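Local coordinates for protein ICChI, a glycosylated chitinase (Ipomoea carnea, PDB 6IDN) that hydrolyses chitin, probably by the mechanism of family 18 glycosyl hydrolases, and also has lysozyme activity, at residues A[19-24]-A[64-69]; A[27-32]-A[121-126]; A[220-223]-A[229-232]. All blocks are in the same frame, centred on the assembly; numbering follows the deposited sequence.

In the fold
From the N terminus, strand 2-7 leads into helix 16-21, where contact 1 opens. Strand 27-36 follows and opens contact 2. Contact 1 closes first, at 64-69 on helix 60-69; contact 2 closes later, at 121-126. The two therefore cross along the chain. They also touch in space, since Thr-19 and Cys-20 pack on Ile-28. Contact 1 joins two outer helices of the TIM barrel by a disulfide, and contact 2 brings together side chains of two barrel strands separated by strand 73-80, inside the barrel. Contact 3 comes afterwards, in series. It closes a short loop between strand 213-219 and helix 233-244, with its centre about 24 Å and about 21 Å from those of contacts 1 and 2.

Contact 1. Residues A[19-24]-A[64-69]; sequences TCDTDD and ISYCKS
Tyr-66 brings the hydroxyl end of its ring up to the carboxylate of Asp-21. Its OH donates a hydrogen bond to Asp-21 OD1, which lies at the ring edge, in the ring plane. The modelled distance from Tyr-66 OH to Asp-21 OD1 is 2.4 Å. This is very short, so the exact length is doubtful. The other oxygen, Asp-21 OD2, is 3.5 Å from Tyr-66 OH at a poor angle and is not bonded to it. Carboxylate and ring planes stand 73° apart, and the two side chains cross at about a right angle. The ring reaches this place because Tyr-66 CG is anti to its backbone N (chi1 171°), which sends the long side chain out toward helix 16-21. Arg-17 adds a cation-pi contact to the same ring.

Next to this polar pair lies the covalent link. Cys-20 SG and Cys-67 SG form a disulfide of 2.0 Å, with a chi3 of 103°. Both cysteines are buried. Leu-16 packs on Cys-67, while Ile-28 and Ile-72 pack on Cys-20.

The chain turns just after the disulfide, leaving the helix through an ST turn at Thr-22. Asp-23 then takes a positive phi, and its carboxylate makes a salt bridge to Lys-70.

The contact thus fastens the end of helix 16-21 to helix 60-69. These helices are on the outside of the TIM barrel, and strand 27-36 packs beneath Cys-20.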
loop_
_atom_site.group_PDB
_atom_site.type_symbol
_atom_site.label_atom_id
_atom_site.label_comp_id
_atom_site.label_asym_id
_atom_site.label_seq_id
_atom_site.Cartn_x
_atom_site.Cartn_y
_atom_site.Cartn_z
ATOM N N THR A 19 -16.098 3.901 1.108
ATOM C CA THR A 19 -14.851 3.888 1.857
ATOM C C THR A 19 -14.304 5.301 2.024
ATOM O O THR A 19 -13.929 5.713 3.130
ATOM C CB THR A 19 -13.863 2.977 1.136
ATOM O OG1 THR A 19 -14.403 1.648 1.128
ATOM C CG2 THR A 19 -12.492 2.979 1.826
ATOM N N CYS A 20 -14.280 6.073 0.939
ATOM C CA CYS A 20 -13.814 7.448 1.053
ATOM C C CYS A 20 -14.747 8.278 1.921
ATOM O O CYS A 20 -14.292 9.144 2.675
ATOM C CB CYS A 20 -13.657 8.061 -0.337
ATOM S SG CYS A 20 -12.271 7.318 -1.186
ATOM N N ASP A 21 -16.057 8.027 1.833
ATOM C CA ASP A 21 -17.030 8.800 2.596
ATOM C C ASP A 21 -17.003 8.514 4.100
ATOM O O ASP A 21 -17.708 9.193 4.852
ATOM C CB ASP A 21 -18.428 8.550 2.029
ATOM C CG ASP A 21 -18.770 9.484 0.864
ATOM O OD1 ASP A 21 -18.242 10.613 0.820
ATOM O OD2 ASP A 21 -19.573 9.088 -0.009
ATOM N N THR A 22 -16.217 7.548 4.577
ATOM C CA THR A 22 -16.013 7.450 6.018
ATOM C C THR A 22 -15.273 8.663 6.559
ATOM O O THR A 22 -15.384 8.958 7.757
ATOM C CB THR A 22 -15.227 6.186 6.391
ATOM O OG1 THR A 22 -13.859 6.316 5.975
ATOM C CG2 THR A 22 -15.853 4.962 5.759
ATOM N N ASP A 23 -14.525 9.361 5.701
ATOM C CA ASP A 23 -13.681 10.488 6.080
ATOM C C ASP A 23 -12.612 10.081 7.094
ATOM O O ASP A 23 -12.008 10.935 7.748
ATOM C CB ASP A 23 -14.532 11.657 6.595
ATOM C CG ASP A 23 -15.400 12.251 5.503
ATOM O OD1 ASP A 23 -14.891 12.401 4.374
ATOM O OD2 ASP A 23 -16.584 12.556 5.759
ATOM N N ASP A 24 -12.360 8.775 7.217
ATOM C CA ASP A 24 -11.312 8.262 8.093
ATOM C C ASP A 24 -9.979 8.085 7.388
ATOM O O ASP A 24 -8.949 7.983 8.067
ATOM C CB ASP A 24 -11.726 6.909 8.690
ATOM C CG ASP A 24 -12.708 7.049 9.836
ATOM O OD1 ASP A 24 -12.897 8.181 10.329
ATOM O OD2 ASP A 24 -13.301 6.028 10.249
ATOM N N ILE A 64 -13.012 7.026 -8.013
ATOM C CA ILE A 64 -11.643 7.499 -7.808
ATOM C C ILE A 64 -11.608 9.020 -7.888
ATOM O O ILE A 64 -11.040 9.699 -7.024
ATOM C CB ILE A 64 -10.695 6.855 -8.838
ATOM C CG1 ILE A 64 -10.623 5.334 -8.645
ATOM C CG2 ILE A 64 -9.286 7.460 -8.754
ATOM C CD1 ILE A 64 -10.058 4.590 -9.858
ATOM N N SER A 65 -12.230 9.583 -8.926
ATOM C CA SER A 65 -12.265 11.034 -9.050
ATOM C C SER A 65 -12.908 11.672 -7.825
ATOM O O SER A 65 -12.445 12.710 -7.338
ATOM C CB SER A 65 -13.019 11.431 -10.317
ATOM O OG SER A 65 -12.827 12.804 -10.597
ATOM N N TYR A 66 -13.981 11.067 -7.323
ATOM C CA TYR A 66 -14.658 11.614 -6.151
ATOM C C TYR A 66 -13.758 11.542 -4.922
ATOM O O TYR A 66 -13.647 12.515 -4.167
ATOM C CB TYR A 66 -15.967 10.868 -5.913
ATOM C CG TYR A 66 -16.626 11.225 -4.604
ATOM C CD1 TYR A 66 -17.365 12.399 -4.470
ATOM C CD2 TYR A 66 -16.506 10.393 -3.498
ATOM C CE1 TYR A 66 -17.966 12.726 -3.263
ATOM C CE2 TYR A 66 -17.108 10.710 -2.291
ATOM C CZ TYR A 66 -17.837 11.878 -2.181
ATOM O OH TYR A 66 -18.427 12.201 -0.976
ATOM N N CYS A 67 -13.099 10.401 -4.712
ATOM C CA CYS A 67 -12.148 10.288 -3.607
ATOM C C CYS A 67 -11.077 11.362 -3.703
ATOM O O CYS A 67 -10.753 12.024 -2.714
ATOM C CB CYS A 67 -11.503 8.905 -3.605
ATOM S SG CYS A 67 -12.595 7.571 -3.179
ATOM N N LYS A 68 -10.514 11.551 -4.898
ATOM C CA LYS A 68 -9.464 12.550 -5.056
ATOM C C LYS A 68 -9.988 13.964 -4.820
ATOM O O LYS A 68 -9.260 14.809 -4.285
ATOM C CB LYS A 68 -8.822 12.409 -6.440
ATOM C CG LYS A 68 -8.081 11.077 -6.618
ATOM C CD LYS A 68 -7.752 10.803 -8.079
ATOM C CE LYS A 68 -6.868 11.905 -8.658
ATOM N NZ LYS A 68 -6.505 11.631 -10.077
ATOM N N SER A 69 -11.248 14.234 -5.180
ATOM C CA SER A 69 -11.826 15.548 -4.920
ATOM C C SER A 69 -11.877 15.863 -3.432
ATOM O O SER A 69 -11.929 17.039 -3.059
ATOM C CB SER A 69 -13.229 15.646 -5.528
ATOM O OG SER A 69 -14.210 15.077 -4.677
#

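Contact 2. Residues A[27-32]-A[121-126]; sequences IINIGF and GIDFDI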
loop_
_atom_site.group_PDB
_atom_site.type_symbol
_atom_site.label_atom_id
_atom_site.label_comp_id
_atom_site.label_asym_id
_atom_site.label_seq_id
_atom_site.Cartn_x
_atom_site.Cartn_y
_atom_site.Cartn_z
ATOM N N ILE A 27 -5.432 7.936 2.400
ATOM C CA ILE A 27 -4.840 7.170 1.300
ATOM C C ILE A 27 -5.581 5.846 1.182
ATOM O O ILE A 27 -5.841 5.185 2.192
ATOM C CB ILE A 27 -3.337 6.902 1.532
ATOM C CG1 ILE A 27 -2.599 8.230 1.694
ATOM C CG2 ILE A 27 -2.764 6.121 0.382
ATOM C CD1 ILE A 27 -1.202 8.085 2.231
ATOM N N ILE A 28 -5.929 5.459 -0.045
ATOM C CA ILE A 28 -6.541 4.159 -0.316
ATOM C C ILE A 28 -5.589 3.380 -1.202
ATOM O O ILE A 28 -5.255 3.836 -2.300
ATOM C CB ILE A 28 -7.903 4.273 -1.023
ATOM C CG1 ILE A 28 -8.784 5.348 -0.387
ATOM C CG2 ILE A 28 -8.616 2.905 -1.047
ATOM C CD1 ILE A 28 -9.287 4.988 0.968
ATOM N N ASN A 29 -5.181 2.198 -0.749
ATOM C CA ASN A 29 -4.417 1.277 -1.591
ATOM C C ASN A 29 -5.382 0.265 -2.193
ATOM O O ASN A 29 -5.953 -0.554 -1.468
ATOM C CB ASN A 29 -3.339 0.552 -0.792
ATOM C CG ASN A 29 -2.305 1.482 -0.239
ATOM O OD1 ASN A 29 -1.847 2.392 -0.928
ATOM N ND2 ASN A 29 -1.906 1.242 1.014
ATOM N N ILE A 30 -5.535 0.290 -3.514
ATOM C CA ILE A 30 -6.407 -0.655 -4.209
ATOM C C ILE A 30 -5.567 -1.883 -4.557
ATOM O O ILE A 30 -4.650 -1.807 -5.379
ATOM C CB ILE A 30 -7.029 -0.035 -5.470
ATOM C CG1 ILE A 30 -7.917 1.172 -5.127
ATOM C CG2 ILE A 30 -7.807 -1.096 -6.270
ATOM C CD1 ILE A 30 -8.587 1.815 -6.354
ATOM N N GLY A 31 -5.876 -3.021 -3.947
ATOM C CA GLY A 31 -5.139 -4.257 -4.188
ATOM C C GLY A 31 -6.062 -5.277 -4.832
ATOM O O GLY A 31 -7.255 -5.310 -4.519
ATOM N N PHE A 32 -5.522 -6.113 -5.731
ATOM C CA PHE A 32 -4.100 -6.221 -6.063
ATOM C C PHE A 32 -3.871 -6.514 -7.534
ATOM O O PHE A 32 -4.684 -7.177 -8.173
ATOM C CB PHE A 32 -3.429 -7.344 -5.261
ATOM C CG PHE A 32 -3.245 -7.026 -3.812
ATOM C CD1 PHE A 32 -2.311 -6.075 -3.409
ATOM C CD2 PHE A 32 -4.006 -7.669 -2.852
ATOM C CE1 PHE A 32 -2.129 -5.784 -2.057
ATOM C CE2 PHE A 32 -3.841 -7.379 -1.507
ATOM C CZ PHE A 32 -2.905 -6.428 -1.107
ATOM N N GLY A 121 -0.412 6.862 -7.612
ATOM C CA GLY A 121 0.869 6.212 -7.463
ATOM C C GLY A 121 0.686 4.720 -7.285
ATOM O O GLY A 121 -0.417 4.180 -7.456
ATOM N N ILE A 122 1.792 4.085 -6.896
ATOM C CA ILE A 122 1.950 2.638 -6.922
ATOM C C ILE A 122 2.460 2.198 -5.564
ATOM O O ILE A 122 3.469 2.729 -5.073
ATOM C CB ILE A 122 2.927 2.205 -8.030
ATOM C CG1 ILE A 122 2.410 2.702 -9.394
ATOM C CG2 ILE A 122 3.121 0.675 -8.005
ATOM C CD1 ILE A 122 1.053 2.134 -9.789
ATOM N N ASP A 123 1.764 1.239 -4.961
ATOM C CA ASP A 123 2.144 0.637 -3.685
ATOM C C ASP A 123 2.791 -0.714 -3.967
ATOM O O ASP A 123 2.244 -1.518 -4.727
ATOM C CB ASP A 123 0.910 0.462 -2.797
ATOM C CG ASP A 123 1.191 -0.315 -1.523
ATOM O OD1 ASP A 123 2.052 0.133 -0.739
ATOM O OD2 ASP A 123 0.516 -1.345 -1.297
ATOM N N PHE A 124 3.954 -0.964 -3.359
ATOM C CA PHE A 124 4.722 -2.193 -3.598
ATOM C C PHE A 124 4.457 -3.143 -2.431
ATOM O O PHE A 124 5.136 -3.080 -1.409
ATOM C CB PHE A 124 6.221 -1.907 -3.680
ATOM C CG PHE A 124 6.692 -1.231 -4.942
ATOM C CD1 PHE A 124 6.098 -0.068 -5.425
ATOM C CD2 PHE A 124 7.807 -1.731 -5.607
ATOM C CE1 PHE A 124 6.582 0.549 -6.566
ATOM C CE2 PHE A 124 8.317 -1.110 -6.747
ATOM C CZ PHE A 124 7.698 0.022 -7.241
ATOM N N ASP A 125 3.474 -4.033 -2.588
ATOM C CA ASP A 125 3.156 -5.015 -1.544
ATOM C C ASP A 125 3.705 -6.381 -1.946
ATOM O O ASP A 125 2.988 -7.352 -2.124
ATOM C CB ASP A 125 1.646 -5.060 -1.287
ATOM C CG ASP A 125 1.286 -5.853 -0.037
ATOM O OD1 ASP A 125 2.195 -6.184 0.754
ATOM O OD2 ASP A 125 0.088 -6.170 0.161
ATOM N N ILE A 126 5.023 -6.417 -2.113
ATOM C CA ILE A 126 5.716 -7.593 -2.633
ATOM C C ILE A 126 5.924 -8.577 -1.483
ATOM O O ILE A 126 6.717 -8.325 -0.578
ATOM C CB ILE A 126 7.051 -7.198 -3.282
ATOM C CG1 ILE A 126 6.841 -6.086 -4.325
ATOM C CG2 ILE A 126 7.731 -8.415 -3.920
ATOM C CD1 ILE A 126 5.697 -6.364 -5.325
#
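Asn-29 and Asp-123 lay their flat ends over each other. The amide and carboxylate planes are only 9° apart, so the groups are stacked, although the side chains cross at about a right angle. Asn-29 CG is 4.1 Å from Asp-123 CG, and Asn-29 OD1 is 3.8 Å from Asp-123 CB. No hydrogen bond joins the pair. Asn-29 OD1 is buried and has no partner in the model. Asp-123 is held from elsewhere: its OD2 is hydrogen-bonded to Ser-77 OG and Tyr-6 OH, and its OD1 takes a weak hydrogen bond from Trp-180 NE1. Replacing Asn-29 by alanine would remove the stacked amide, and the carboxylate of Asp-123 would probably be left with a gap in place of its neighbour.

Phe-32 and Asp-125 meet differently. The ring and carboxylate planes are 48° apart, and the oxygen approaches the ring obliquely. Asp-125 OD2 is 3.2 Å from Phe-32 CE1 and 3.3 Å from Phe-32 CZ. A chi1 of -169° turns the carboxylate of Asp-125 away from its own N and toward Phe-32. Asp-125 OD2 also lies close to Glu-127 OE2, and Asp-125 OD1 takes a weak hydrogen bond from Gln-182 NE2.

All four side chains are buried inside the barrel. Strand 73-80 runs between the two strands and pairs with both. Segment 121-126, with the residues beside it, carries the DxxDxDxE signature of family 18 chitinases. Its final glutamate, here Glu-127, is the general acid in relatives and probably here too, so this contact probably belongs to the active-site floor of the TIM barrel.

Contact 3. Residues A[220-223]-A[229-232]; sequences AAPQ and GFIE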
loop_
_atom_site.group_PDB
_atom_site.type_symbol
_atom_site.label_atom_id
_atom_site.label_comp_id
_atom_site.label_asym_id
_atom_site.label_seq_id
_atom_site.Cartn_x
_atom_site.Cartn_y
_atom_site.Cartn_z
ATOM N N ALA A 220 -6.701 -4.210 11.225
ATOM C CA ALA A 220 -7.816 -3.443 11.776
ATOM C C ALA A 220 -8.639 -4.226 12.790
ATOM O O ALA A 220 -9.436 -3.623 13.517
ATOM C CB ALA A 220 -8.746 -2.959 10.658
ATOM N N ALA A 221 -8.477 -5.542 12.832
ATOM C CA ALA A 221 -9.182 -6.414 13.758
ATOM C C ALA A 221 -8.369 -7.690 13.894
ATOM O O ALA A 221 -7.544 -7.991 13.025
ATOM C CB ALA A 221 -10.600 -6.729 13.253
ATOM N N PRO A 222 -8.563 -8.452 14.974
ATOM C CA PRO A 222 -7.835 -9.732 15.095
ATOM C C PRO A 222 -8.015 -10.651 13.892
ATOM O O PRO A 222 -7.058 -11.313 13.468
ATOM C CB PRO A 222 -8.427 -10.344 16.369
ATOM C CG PRO A 222 -8.873 -9.170 17.182
ATOM C CD PRO A 222 -9.333 -8.126 16.186
ATOM N N GLN A 223 -9.213 -10.671 13.309
ATOM C CA GLN A 223 -9.491 -11.518 12.155
ATOM C C GLN A 223 -8.688 -11.111 10.921
ATOM O O GLN A 223 -8.500 -11.938 10.019
ATOM C CB GLN A 223 -10.985 -11.478 11.829
ATOM C CG GLN A 223 -11.897 -12.132 12.871
ATOM C CD GLN A 223 -12.104 -11.286 14.127
ATOM O OE1 GLN A 223 -11.734 -10.111 14.180
ATOM N NE2 GLN A 223 -12.708 -11.892 15.146
ATOM N N GLY A 229 -0.646 -9.602 15.938
ATOM C CA GLY A 229 -0.229 -8.227 15.745
ATOM C C GLY A 229 -1.291 -7.187 16.046
ATOM O O GLY A 229 -0.946 -6.008 16.203
ATOM N N PHE A 230 -2.568 -7.568 16.116
ATOM C CA PHE A 230 -3.608 -6.614 16.490
ATOM C C PHE A 230 -3.288 -5.978 17.837
ATOM O O PHE A 230 -2.868 -6.661 18.778
ATOM C CB PHE A 230 -4.982 -7.295 16.553
ATOM C CG PHE A 230 -6.091 -6.370 16.982
ATOM C CD1 PHE A 230 -6.599 -5.418 16.103
ATOM C CD2 PHE A 230 -6.611 -6.433 18.272
ATOM C CE1 PHE A 230 -7.598 -4.557 16.510
ATOM C CE2 PHE A 230 -7.609 -5.581 18.677
ATOM C CZ PHE A 230 -8.100 -4.635 17.783
ATOM N N ILE A 231 -3.497 -4.662 17.921
ATOM C CA ILE A 231 -3.338 -3.881 19.148
ATOM C C ILE A 231 -4.697 -3.264 19.458
ATOM O O ILE A 231 -5.249 -2.542 18.621
ATOM C CB ILE A 231 -2.274 -2.782 18.992
ATOM C CG1 ILE A 231 -0.992 -3.347 18.374
ATOM C CG2 ILE A 231 -1.952 -2.116 20.341
ATOM C CD1 ILE A 231 0.100 -2.272 18.139
ATOM N N GLU A 232 -5.241 -3.547 20.640
ATOM C CA GLU A 232 -6.498 -2.920 21.024
ATOM C C GLU A 232 -6.331 -1.406 20.981
ATOM O O GLU A 232 -5.255 -0.880 21.284
ATOM C CB GLU A 232 -6.926 -3.396 22.413
ATOM C CG GLU A 232 -8.295 -2.930 22.841
ATOM C CD GLU A 232 -8.240 -1.603 23.561
ATOM O OE1 GLU A 232 -7.197 -1.341 24.200
ATOM O OE2 GLU A 232 -9.229 -0.832 23.498
#
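Phe-230 sets one face of its ring against Pro-222, in the loop that joins strand 213-219 to helix 233-244. This is a strand-to-helix loop of the TIM barrel, and the two segments come together within it. The tight part is where the proline meets the ring. Pro-222 CD sits 3.6 Å from the centroid of the Phe-230 ring, 6° off the ring normal, in a CH-pi contact almost over the centre. The backbone before the proline adds to the packing. Ala-221 CA is 3.6 Å from Phe-230 CD1, and Ala-220 O is 3.6 Å from Phe-230 CE1. Both approach the ring obliquely. The extended first torsion of Phe-230 (chi1 178°) carries its ring across to this backbone.

Ala-220 is buried and shares a backbone hydrogen bond with Trp-256. Elsewhere the Phe-230 ring meets that of Tyr-264, with the planes at about 50°.

The solvent side is looser. The proline packs closely on the ring with one side, but the residue as a whole is exposed, and Phe-230 is partly exposed. No hydrogen bond links the two segments; what meets is mainly apolar, with Ala-220 O the polar exception. Further along, Glu-232 is the N-cap residue of helix 233-244. Its OE2 accepts from Asp-234 N and its OE1 from Asp-235 N. Back at the proline, beside the CH-pi contact, Pro-222 CG lies 3.7 Å from Phe-230 CD2, over the same face.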